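Local coordinates for putative outer membrane protein (LpxR) (Salmonella typhimurium, PDB 3FID) that probably removes acyl chains from lipid A as a zinc-binding deacylase embedded in the outer membrane of Salmonella, at residues G147-P153 and F164-A170; F176-G182 and E224-K230; G198-S203 and D253-V257. All coordinates share one frame. Residue numbers count along the deposited sequence, not the author numbering.

Contact 1. Residues G147-P153 and F164-A170; sequences GMVSLTP and FYPEVSA. With CXE (pentaethylene glycol monodecyl ether), chain M.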
# COMPACT_ATOMS: atom_id res chain seq x y z
N GLY A 147 -0.02 -9.12 10.72
CA GLY A 147 1.09 -9.15 11.68
C GLY A 147 2.39 -8.98 10.94
O GLY A 147 2.51 -9.39 9.78
N MET A 148 3.37 -8.36 11.62
CA MET A 148 4.71 -8.23 11.07
C MET A 148 5.73 -8.38 12.19
O MET A 148 5.51 -7.91 13.31
CB MET A 148 4.89 -6.87 10.38
CG MET A 148 6.22 -6.71 9.67
SD MET A 148 6.42 -5.07 9.01
CE MET A 148 7.39 -4.40 10.37
N VAL A 149 6.83 -9.08 11.90
CA VAL A 149 8.01 -9.00 12.76
C VAL A 149 9.25 -8.70 11.95
O VAL A 149 9.46 -9.26 10.88
CB VAL A 149 8.20 -10.27 13.64
CG1 VAL A 149 8.36 -11.50 12.80
CG2 VAL A 149 9.41 -10.10 14.57
N SER A 150 10.10 -7.83 12.49
CA SER A 150 11.30 -7.37 11.82
C SER A 150 12.43 -7.39 12.82
O SER A 150 12.25 -6.99 13.96
CB SER A 150 11.10 -5.92 11.34
OG SER A 150 12.24 -5.45 10.65
N LEU A 151 13.60 -7.88 12.40
CA LEU A 151 14.83 -7.65 13.13
C LEU A 151 15.35 -6.29 12.71
O LEU A 151 15.07 -5.83 11.60
CB LEU A 151 15.87 -8.73 12.83
CG LEU A 151 15.46 -10.17 13.15
CD1 LEU A 151 16.50 -11.11 12.54
CD2 LEU A 151 15.36 -10.39 14.67
N THR A 152 16.07 -5.63 13.61
CA THR A 152 16.43 -4.23 13.42
C THR A 152 17.92 -3.89 13.67
O THR A 152 18.22 -2.88 14.32
CB THR A 152 15.53 -3.29 14.29
OG1 THR A 152 15.82 -3.49 15.67
CG2 THR A 152 14.06 -3.56 14.07
N PRO A 153 18.86 -4.70 13.13
CA PRO A 153 20.26 -4.28 13.31
C PRO A 153 20.54 -2.98 12.53
O PRO A 153 20.17 -2.83 11.36
CB PRO A 153 21.06 -5.44 12.71
CG PRO A 153 20.11 -6.07 11.66
CD PRO A 153 18.75 -5.96 12.36
N PHE A 164 19.45 -2.58 8.43
CA PHE A 164 19.03 -3.70 7.56
C PHE A 164 17.87 -4.34 8.29
O PHE A 164 17.99 -4.69 9.46
CB PHE A 164 20.19 -4.70 7.39
CG PHE A 164 19.80 -6.00 6.73
CD1 PHE A 164 19.31 -6.03 5.42
CD2 PHE A 164 19.97 -7.23 7.42
CE1 PHE A 164 18.96 -7.24 4.80
CE2 PHE A 164 19.63 -8.44 6.82
CZ PHE A 164 19.13 -8.44 5.50
N TYR A 165 16.72 -4.49 7.62
CA TYR A 165 15.54 -4.89 8.37
C TYR A 165 14.86 -6.08 7.72
O TYR A 165 13.90 -5.90 6.97
CB TYR A 165 14.56 -3.70 8.52
CG TYR A 165 15.25 -2.45 9.05
CD1 TYR A 165 15.69 -1.45 8.20
CD2 TYR A 165 15.47 -2.30 10.42
CE1 TYR A 165 16.34 -0.32 8.70
CE2 TYR A 165 16.11 -1.20 10.91
CZ TYR A 165 16.54 -0.21 10.05
OH TYR A 165 17.19 0.87 10.57
N PRO A 166 15.36 -7.31 7.98
CA PRO A 166 14.67 -8.48 7.48
C PRO A 166 13.40 -8.69 8.29
O PRO A 166 13.37 -8.40 9.52
CB PRO A 166 15.69 -9.61 7.67
CG PRO A 166 16.49 -9.21 8.83
CD PRO A 166 16.57 -7.67 8.76
N GLU A 167 12.35 -9.14 7.60
CA GLU A 167 11.01 -9.15 8.16
C GLU A 167 10.17 -10.31 7.59
O GLU A 167 10.42 -10.80 6.47
CB GLU A 167 10.30 -7.78 7.96
CG GLU A 167 10.07 -7.35 6.47
CD GLU A 167 8.79 -7.92 5.89
OE1 GLU A 167 7.86 -8.28 6.62
OE2 GLU A 167 8.73 -8.00 4.59
N VAL A 168 9.21 -10.75 8.40
CA VAL A 168 8.14 -11.67 7.99
C VAL A 168 6.79 -11.01 8.27
O VAL A 168 6.60 -10.39 9.33
CB VAL A 168 8.23 -13.04 8.76
CG1 VAL A 168 7.10 -13.99 8.31
CG2 VAL A 168 9.59 -13.68 8.51
N SER A 169 5.86 -11.13 7.32
CA SER A 169 4.53 -10.57 7.48
C SER A 169 3.49 -11.61 7.20
O SER A 169 3.72 -12.55 6.45
CB SER A 169 4.32 -9.41 6.52
OG SER A 169 5.05 -8.28 6.96
N ALA A 170 2.30 -11.41 7.76
CA ALA A 170 1.21 -12.35 7.56
C ALA A 170 -0.12 -11.61 7.57
O ALA A 170 -0.35 -10.71 8.42
CB ALA A 170 1.26 -13.43 8.64
C1 CXE M . 11.50 -13.38 21.94
C2 CXE M . 11.17 -14.15 20.67
C3 CXE M . 12.10 -13.76 19.52
C4 CXE M . 11.37 -13.69 18.18
C5 CXE M . 12.33 -13.84 17.00
C6 CXE M . 11.67 -13.33 15.72
C7 CXE M . 12.64 -13.11 14.56
C8 CXE M . 11.88 -13.00 13.24
C9 CXE M . 12.66 -12.32 12.11
C10 CXE M . 12.50 -13.08 10.80
O11 CXE M . 13.12 -12.37 9.74
C12 CXE M . 13.75 -13.22 8.76
C13 CXE M . 13.14 -13.04 7.36
O14 CXE M . 14.16 -13.08 6.35
C15 CXE M . 13.67 -12.76 5.04
C16 CXE M . 14.73 -12.05 4.19
O17 CXE M . 14.60 -12.46 2.82
C18 CXE M . 14.70 -11.41 1.85
C19 CXE M . 14.46 -11.96 0.44
O20 CXE M . 13.33 -11.32 -0.19
C21 CXE M . 12.94 -11.90 -1.43
C22 CXE M . 13.14 -10.85 -2.51
O23 CXE M . 12.67 -11.27 -3.79
C24 CXE M . 13.38 -10.65 -4.85
C25 CXE M . 13.92 -11.73 -5.77
O26 CXE M . 14.79 -11.15 -6.72

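Contact 2. Residues F176-G182 and E224-K230; sequences FQYLGYG and ERREVDK. With CXE (pentaethylene glycol monodecyl ether), chain M.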
# COMPACT_ATOMS: atom_id res chain seq x y z
N PHE A 176 -8.12 -11.02 1.94
CA PHE A 176 -6.72 -11.28 1.56
C PHE A 176 -6.04 -12.21 2.57
O PHE A 176 -6.24 -12.09 3.79
CB PHE A 176 -5.88 -9.99 1.51
CG PHE A 176 -6.47 -8.90 0.66
CD1 PHE A 176 -6.19 -8.83 -0.72
CD2 PHE A 176 -7.29 -7.94 1.23
CE1 PHE A 176 -6.74 -7.80 -1.49
CE2 PHE A 176 -7.82 -6.91 0.49
CZ PHE A 176 -7.56 -6.83 -0.89
N GLN A 177 -5.19 -13.08 2.04
CA GLN A 177 -4.47 -14.01 2.87
C GLN A 177 -3.14 -14.30 2.18
O GLN A 177 -3.11 -14.69 1.02
CB GLN A 177 -5.29 -15.28 3.10
CG GLN A 177 -4.65 -16.23 4.09
CD GLN A 177 -5.70 -16.99 4.88
OE1 GLN A 177 -6.40 -16.42 5.72
NE2 GLN A 177 -5.85 -18.26 4.56
N TYR A 178 -2.06 -14.01 2.90
CA TYR A 178 -0.71 -14.26 2.40
C TYR A 178 0.32 -14.33 3.52
O TYR A 178 0.06 -13.92 4.66
CB TYR A 178 -0.30 -13.25 1.33
CG TYR A 178 -0.10 -11.81 1.79
CD1 TYR A 178 -1.05 -10.83 1.51
CD2 TYR A 178 1.05 -11.43 2.51
CE1 TYR A 178 -0.84 -9.47 1.92
CE2 TYR A 178 1.25 -10.13 2.91
CZ TYR A 178 0.30 -9.15 2.61
OH TYR A 178 0.52 -7.84 3.02
N LEU A 179 1.49 -14.87 3.17
CA LEU A 179 2.64 -14.90 4.06
C LEU A 179 3.78 -14.25 3.27
O LEU A 179 4.06 -14.66 2.14
CB LEU A 179 3.02 -16.34 4.43
CG LEU A 179 4.26 -16.44 5.35
CD1 LEU A 179 4.00 -15.85 6.75
CD2 LEU A 179 4.78 -17.91 5.47
N GLY A 180 4.39 -13.22 3.84
CA GLY A 180 5.45 -12.49 3.16
C GLY A 180 6.78 -12.49 3.91
O GLY A 180 6.82 -12.61 5.13
N TYR A 181 7.88 -12.35 3.17
CA TYR A 181 9.21 -12.24 3.77
C TYR A 181 10.02 -11.33 2.88
O TYR A 181 9.91 -11.35 1.66
CB TYR A 181 9.91 -13.60 3.91
CG TYR A 181 9.81 -14.50 2.69
CD1 TYR A 181 10.85 -14.61 1.77
CD2 TYR A 181 8.64 -15.26 2.47
CE1 TYR A 181 10.75 -15.47 0.64
CE2 TYR A 181 8.52 -16.09 1.36
CZ TYR A 181 9.58 -16.19 0.46
OH TYR A 181 9.40 -17.04 -0.62
N GLY A 182 10.84 -10.49 3.50
CA GLY A 182 11.51 -9.44 2.78
C GLY A 182 12.52 -8.73 3.62
O GLY A 182 12.86 -9.16 4.73
N GLU A 224 9.73 -7.33 -0.74
CA GLU A 224 9.10 -8.39 0.00
C GLU A 224 8.50 -9.39 -0.97
O GLU A 224 7.80 -9.01 -1.88
CB GLU A 224 8.00 -7.84 0.92
CG GLU A 224 7.26 -8.95 1.69
CD GLU A 224 6.04 -8.45 2.46
OE1 GLU A 224 4.94 -8.33 1.89
OE2 GLU A 224 6.19 -8.18 3.67
N ARG A 225 8.78 -10.67 -0.78
CA ARG A 225 8.10 -11.69 -1.57
C ARG A 225 6.89 -12.23 -0.82
O ARG A 225 7.04 -12.75 0.30
CB ARG A 225 9.07 -12.85 -1.89
CG ARG A 225 8.34 -14.08 -2.50
CD ARG A 225 9.32 -14.88 -3.34
NE ARG A 225 9.79 -14.09 -4.46
CZ ARG A 225 10.67 -14.50 -5.36
NH1 ARG A 225 11.19 -15.72 -5.27
NH2 ARG A 225 11.04 -13.69 -6.35
N ARG A 226 5.71 -12.20 -1.41
CA ARG A 226 4.62 -12.88 -0.71
C ARG A 226 4.01 -14.05 -1.43
O ARG A 226 3.96 -14.10 -2.66
CB ARG A 226 3.56 -11.90 -0.24
CG ARG A 226 3.04 -11.01 -1.31
CD ARG A 226 2.29 -9.87 -0.60
NE ARG A 226 1.39 -9.17 -1.51
CZ ARG A 226 1.58 -7.94 -1.99
NH1 ARG A 226 0.66 -7.39 -2.78
NH2 ARG A 226 2.66 -7.25 -1.67
N GLU A 227 3.61 -15.04 -0.63
CA GLU A 227 2.97 -16.26 -1.13
C GLU A 227 1.49 -16.09 -0.86
O GLU A 227 1.07 -16.03 0.29
CB GLU A 227 3.52 -17.47 -0.39
CG GLU A 227 3.17 -18.77 -1.05
CD GLU A 227 3.86 -18.97 -2.41
OE1 GLU A 227 3.45 -19.94 -3.09
OE2 GLU A 227 4.78 -18.17 -2.78
N VAL A 228 0.72 -16.00 -1.93
CA VAL A 228 -0.64 -15.49 -1.86
C VAL A 228 -1.62 -16.68 -1.86
O VAL A 228 -1.58 -17.54 -2.77
CB VAL A 228 -0.93 -14.53 -3.05
CG1 VAL A 228 -2.39 -14.02 -3.00
CG2 VAL A 228 0.04 -13.34 -3.04
N ASP A 229 -2.46 -16.73 -0.83
CA ASP A 229 -3.51 -17.71 -0.73
C ASP A 229 -4.83 -17.14 -1.25
O ASP A 229 -5.58 -17.81 -1.99
CB ASP A 229 -3.68 -18.16 0.74
CG ASP A 229 -4.82 -19.17 0.91
OD1 ASP A 229 -5.75 -18.88 1.70
OD2 ASP A 229 -4.80 -20.22 0.22
N LYS A 230 -5.15 -15.91 -0.85
CA LYS A 230 -6.40 -15.26 -1.28
C LYS A 230 -6.17 -13.84 -1.74
O LYS A 230 -5.38 -13.10 -1.16
CB LYS A 230 -7.42 -15.16 -0.13
CG LYS A 230 -7.90 -16.48 0.47
CD LYS A 230 -9.09 -16.19 1.42
CE LYS A 230 -9.60 -17.44 2.12
NZ LYS A 230 -9.13 -17.54 3.53
C1 CXE M . 11.50 -13.38 21.94
C2 CXE M . 11.17 -14.15 20.67
C3 CXE M . 12.10 -13.76 19.52
C4 CXE M . 11.37 -13.69 18.18
C5 CXE M . 12.33 -13.84 17.00
C6 CXE M . 11.67 -13.33 15.72
C7 CXE M . 12.64 -13.11 14.56
C8 CXE M . 11.88 -13.00 13.24
C9 CXE M . 12.66 -12.32 12.11
C10 CXE M . 12.50 -13.08 10.80
O11 CXE M . 13.12 -12.37 9.74
C12 CXE M . 13.75 -13.22 8.76
C13 CXE M . 13.14 -13.04 7.36
O14 CXE M . 14.16 -13.08 6.35
C15 CXE M . 13.67 -12.76 5.04
C16 CXE M . 14.73 -12.05 4.19
O17 CXE M . 14.60 -12.46 2.82
C18 CXE M . 14.70 -11.41 1.85
C19 CXE M . 14.46 -11.96 0.44
O20 CXE M . 13.33 -11.32 -0.19
C21 CXE M . 12.94 -11.90 -1.43
C22 CXE M . 13.14 -10.85 -2.51
O23 CXE M . 12.67 -11.27 -3.79
C24 CXE M . 13.38 -10.65 -4.85
C25 CXE M . 13.92 -11.73 -5.77
O26 CXE M . 14.79 -11.15 -6.72
O HOH W 1 3.08 -7.45 3.72

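Contact 3. Residues G198-S203 and D253-V257; sequences GFGLLS and DEYRV. With CXE (pentaethylene glycol monodecyl ether), chain L.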
# COMPACT_ATOMS: atom_id res chain seq x y z
N GLY A 198 7.38 -1.46 5.98
CA GLY A 198 6.29 -2.37 5.66
C GLY A 198 5.94 -2.34 4.18
O GLY A 198 6.24 -1.36 3.45
N PHE A 199 5.28 -3.43 3.74
CA PHE A 199 4.89 -3.66 2.36
C PHE A 199 3.40 -4.04 2.31
O PHE A 199 2.83 -4.53 3.29
CB PHE A 199 5.65 -4.83 1.78
CG PHE A 199 7.16 -4.64 1.80
CD1 PHE A 199 7.82 -4.09 0.69
CD2 PHE A 199 7.91 -5.01 2.93
CE1 PHE A 199 9.21 -3.91 0.70
CE2 PHE A 199 9.30 -4.87 2.94
CZ PHE A 199 9.96 -4.31 1.83
N GLY A 200 2.80 -3.84 1.14
CA GLY A 200 1.46 -4.37 0.88
C GLY A 200 0.48 -3.85 1.92
O GLY A 200 0.42 -2.64 2.17
N LEU A 201 -0.27 -4.77 2.53
CA LEU A 201 -1.27 -4.36 3.53
C LEU A 201 -0.63 -3.97 4.87
O LEU A 201 -1.32 -3.55 5.81
CB LEU A 201 -2.31 -5.48 3.69
CG LEU A 201 -3.20 -5.71 2.44
CD1 LEU A 201 -4.02 -7.02 2.58
CD2 LEU A 201 -4.11 -4.56 2.11
N LEU A 202 0.69 -4.13 4.97
CA LEU A 202 1.42 -3.70 6.16
C LEU A 202 2.16 -2.37 5.89
O LEU A 202 2.89 -1.88 6.75
CB LEU A 202 2.40 -4.80 6.64
CG LEU A 202 1.97 -6.00 7.51
CD1 LEU A 202 1.51 -5.60 8.93
CD2 LEU A 202 0.91 -6.87 6.79
N SER A 203 1.94 -1.76 4.73
CA SER A 203 2.61 -0.50 4.43
C SER A 203 2.09 0.60 5.38
O SER A 203 0.92 0.60 5.80
CB SER A 203 2.49 -0.17 2.94
OG SER A 203 1.25 0.42 2.61
N ASP A 253 6.02 -10.25 -5.74
CA ASP A 253 7.07 -9.42 -5.13
C ASP A 253 6.64 -7.98 -5.15
O ASP A 253 6.04 -7.51 -6.13
CB ASP A 253 8.37 -9.54 -5.92
CG ASP A 253 8.97 -10.92 -5.85
OD1 ASP A 253 8.62 -11.68 -4.94
OD2 ASP A 253 9.81 -11.24 -6.73
N GLU A 254 6.97 -7.26 -4.07
CA GLU A 254 6.71 -5.82 -3.98
C GLU A 254 8.00 -5.05 -3.66
O GLU A 254 8.68 -5.34 -2.66
CB GLU A 254 5.65 -5.51 -2.91
CG GLU A 254 5.34 -3.98 -2.78
CD GLU A 254 4.20 -3.70 -1.84
OE1 GLU A 254 3.17 -4.37 -1.96
OE2 GLU A 254 4.31 -2.77 -1.01
N TYR A 255 8.32 -4.08 -4.51
CA TYR A 255 9.51 -3.24 -4.35
C TYR A 255 9.08 -1.85 -3.93
O TYR A 255 8.08 -1.32 -4.43
CB TYR A 255 10.23 -3.12 -5.70
CG TYR A 255 10.83 -4.42 -6.14
CD1 TYR A 255 12.17 -4.70 -5.89
CD2 TYR A 255 10.06 -5.39 -6.83
CE1 TYR A 255 12.75 -5.88 -6.31
CE2 TYR A 255 10.63 -6.59 -7.25
CZ TYR A 255 11.98 -6.82 -6.97
OH TYR A 255 12.60 -8.00 -7.34
N ARG A 256 9.83 -1.23 -3.01
CA ARG A 256 9.50 0.12 -2.53
C ARG A 256 10.82 0.87 -2.37
O ARG A 256 11.74 0.36 -1.73
CB ARG A 256 8.78 0.11 -1.16
CG ARG A 256 7.51 -0.73 -1.08
CD ARG A 256 6.66 -0.37 0.16
NE ARG A 256 5.26 -0.52 -0.26
CZ ARG A 256 4.35 0.45 -0.43
NH1 ARG A 256 3.15 0.09 -0.86
NH2 ARG A 256 4.57 1.74 -0.16
N VAL A 257 10.90 2.04 -2.99
CA VAL A 257 12.03 2.91 -2.85
C VAL A 257 11.47 4.28 -2.52
O VAL A 257 10.57 4.79 -3.22
CB VAL A 257 12.83 2.96 -4.20
CG1 VAL A 257 13.87 4.08 -4.18
CG2 VAL A 257 13.42 1.56 -4.54
C1 CXE L . 18.20 -7.28 0.33
C2 CXE L . 18.12 -5.81 0.69
C3 CXE L . 16.87 -5.18 0.09
C4 CXE L . 17.16 -4.17 -1.01
C5 CXE L . 16.28 -4.46 -2.22
C6 CXE L . 15.60 -3.19 -2.75
C7 CXE L . 15.38 -3.29 -4.24
C8 CXE L . 14.70 -2.06 -4.79
C9 CXE L . 15.23 -1.74 -6.17
C10 CXE L . 14.16 -1.83 -7.26
O11 CXE L . 14.80 -2.22 -8.48
C12 CXE L . 13.91 -2.42 -9.59
C13 CXE L . 13.21 -3.78 -9.54
O14 CXE L . 14.11 -4.82 -9.91
C15 CXE L . 13.45 -6.08 -10.12

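Contact 1. Residues G147-P153 and F164-A170
Six backbone hydrogen bonds hold these two antiparallel strands together. G147 and A170 exchange a pair, N of G147 to O of A170 at 2.8 Å and N of A170 to O of G147 at 2.9 Å; V149 N to V168 O and V168 N to V149 O are both 2.9 Å. Further along, L151 N reaches P166 O at 2.9 Å. P166 has no amide hydrogen to return, and the next bond comes from F164 N to P153 O at 3.0 Å. The two strands, 140-157 and 160-173, form a beta hairpin in the wall of the outer-membrane barrel, and their residues alternate between its two faces. M148, S150, E167 and S169 share the inner one, where S169 OG donates to E167 OE1 at 2.8 Å and M148 CG rests 3.3 Å from S169 OG. On the other face V149 CG1 lies 4.3 Å from V168 CB. The detergent crosses this apolar surface, its C8 3.9 Å from V149 CG1 and its C9 3.7 Å from L151 CG.

Contact 2. Residues F176-G182 and E224-K230
A classic beta bulge marks one end of this antiparallel pair in the barrel wall: two residues, D229 and K230, sit across from the single residue Q177, whose O accepts from D229 N at 2.8 Å and K230 N at 3.0 Å. Q177 N returns a bond to K230 O at 3.2 Å, and the register shifts by one residue. Beyond it pairing is regular: L179 N to E227 O is 3.1 Å and E227 N to L179 O 2.8 Å, while Y181 N to R225 O is 3.0 Å and R225 N to Y181 O 2.8 Å. On the face carrying Y178 and R226, R226 CD sits 3.6 Å from the centroid of the Y178 ring, a CH-pi contact made over its face. Water 1 joins Y178 OH (2.7 Å) to E224 OE1 (2.8 Å). G180 lies opposite R226, and a side chain there would run into the E224 carboxylate. On the other face, R225 NH2 approaches C25 of the detergent at 3.5 Å. Strand 160-173 flanks 176-182 through backbone bonds such as G180 with S169, and strand 251-263 flanks 224-230, where R225 and R226 form salt bridges with D253 and E254.

Contact 3. Residues G198-S203 and D253-V257
Segment 253-257 is extended strand, whereas 198-203 is a loop that curls into a short 3-10 turn at L201 and L202, with L202 N bonded to F199 O at 2.7 Å and S203 N to G200 O at 3.1 Å. The backbones stay apart, the nearest CA atoms, of F199 and E254, being 6.9 Å from each other, so strand side chains bridge the gap. G200 presents its amide to the E254 carboxylate: G200 N to E254 OE2 is 2.8 Å. That same oxygen takes R256 NE at 2.6 Å in a salt bridge along the strand, and so ties loop and arginine to one acid. R256 CG packs 3.8 Å from F199 CD1, and S203 CB covers one face of its guanidinium. R256 NH2 also bonds N289, and E254 OE1 pairs with R226. Y255, by contrast, points away from the loop. E254 and R256 thus hold the inward-folded loop from the interior, while Y255 and V257 meet detergent outside, as in an outer-membrane beta barrel.

In the fold
All three contacts belong to one closed antiparallel barrel. Contact 1 closes before contact 2 opens; contacts 2 and 3 alternate their segments, since the 198-203 loop lies between strands 176-188 and 215-228. Strands 160-173 and 176-188 are neighbours, as are 215-228 and 251-263, so the strand segments follow one another round the wall. The centres of contacts 1 and 2 lie about 14 Å apart. The loop of contact 3 packs against both others: L202 on M148 and S169, F199 on E167 and E224, L201 on F176. One detergent molecule runs along the outer surface of contacts 1 and 2, its alkyl end by V149 and L151, its ether end by R225, consistent with an outer face that meets lipid at contact 1.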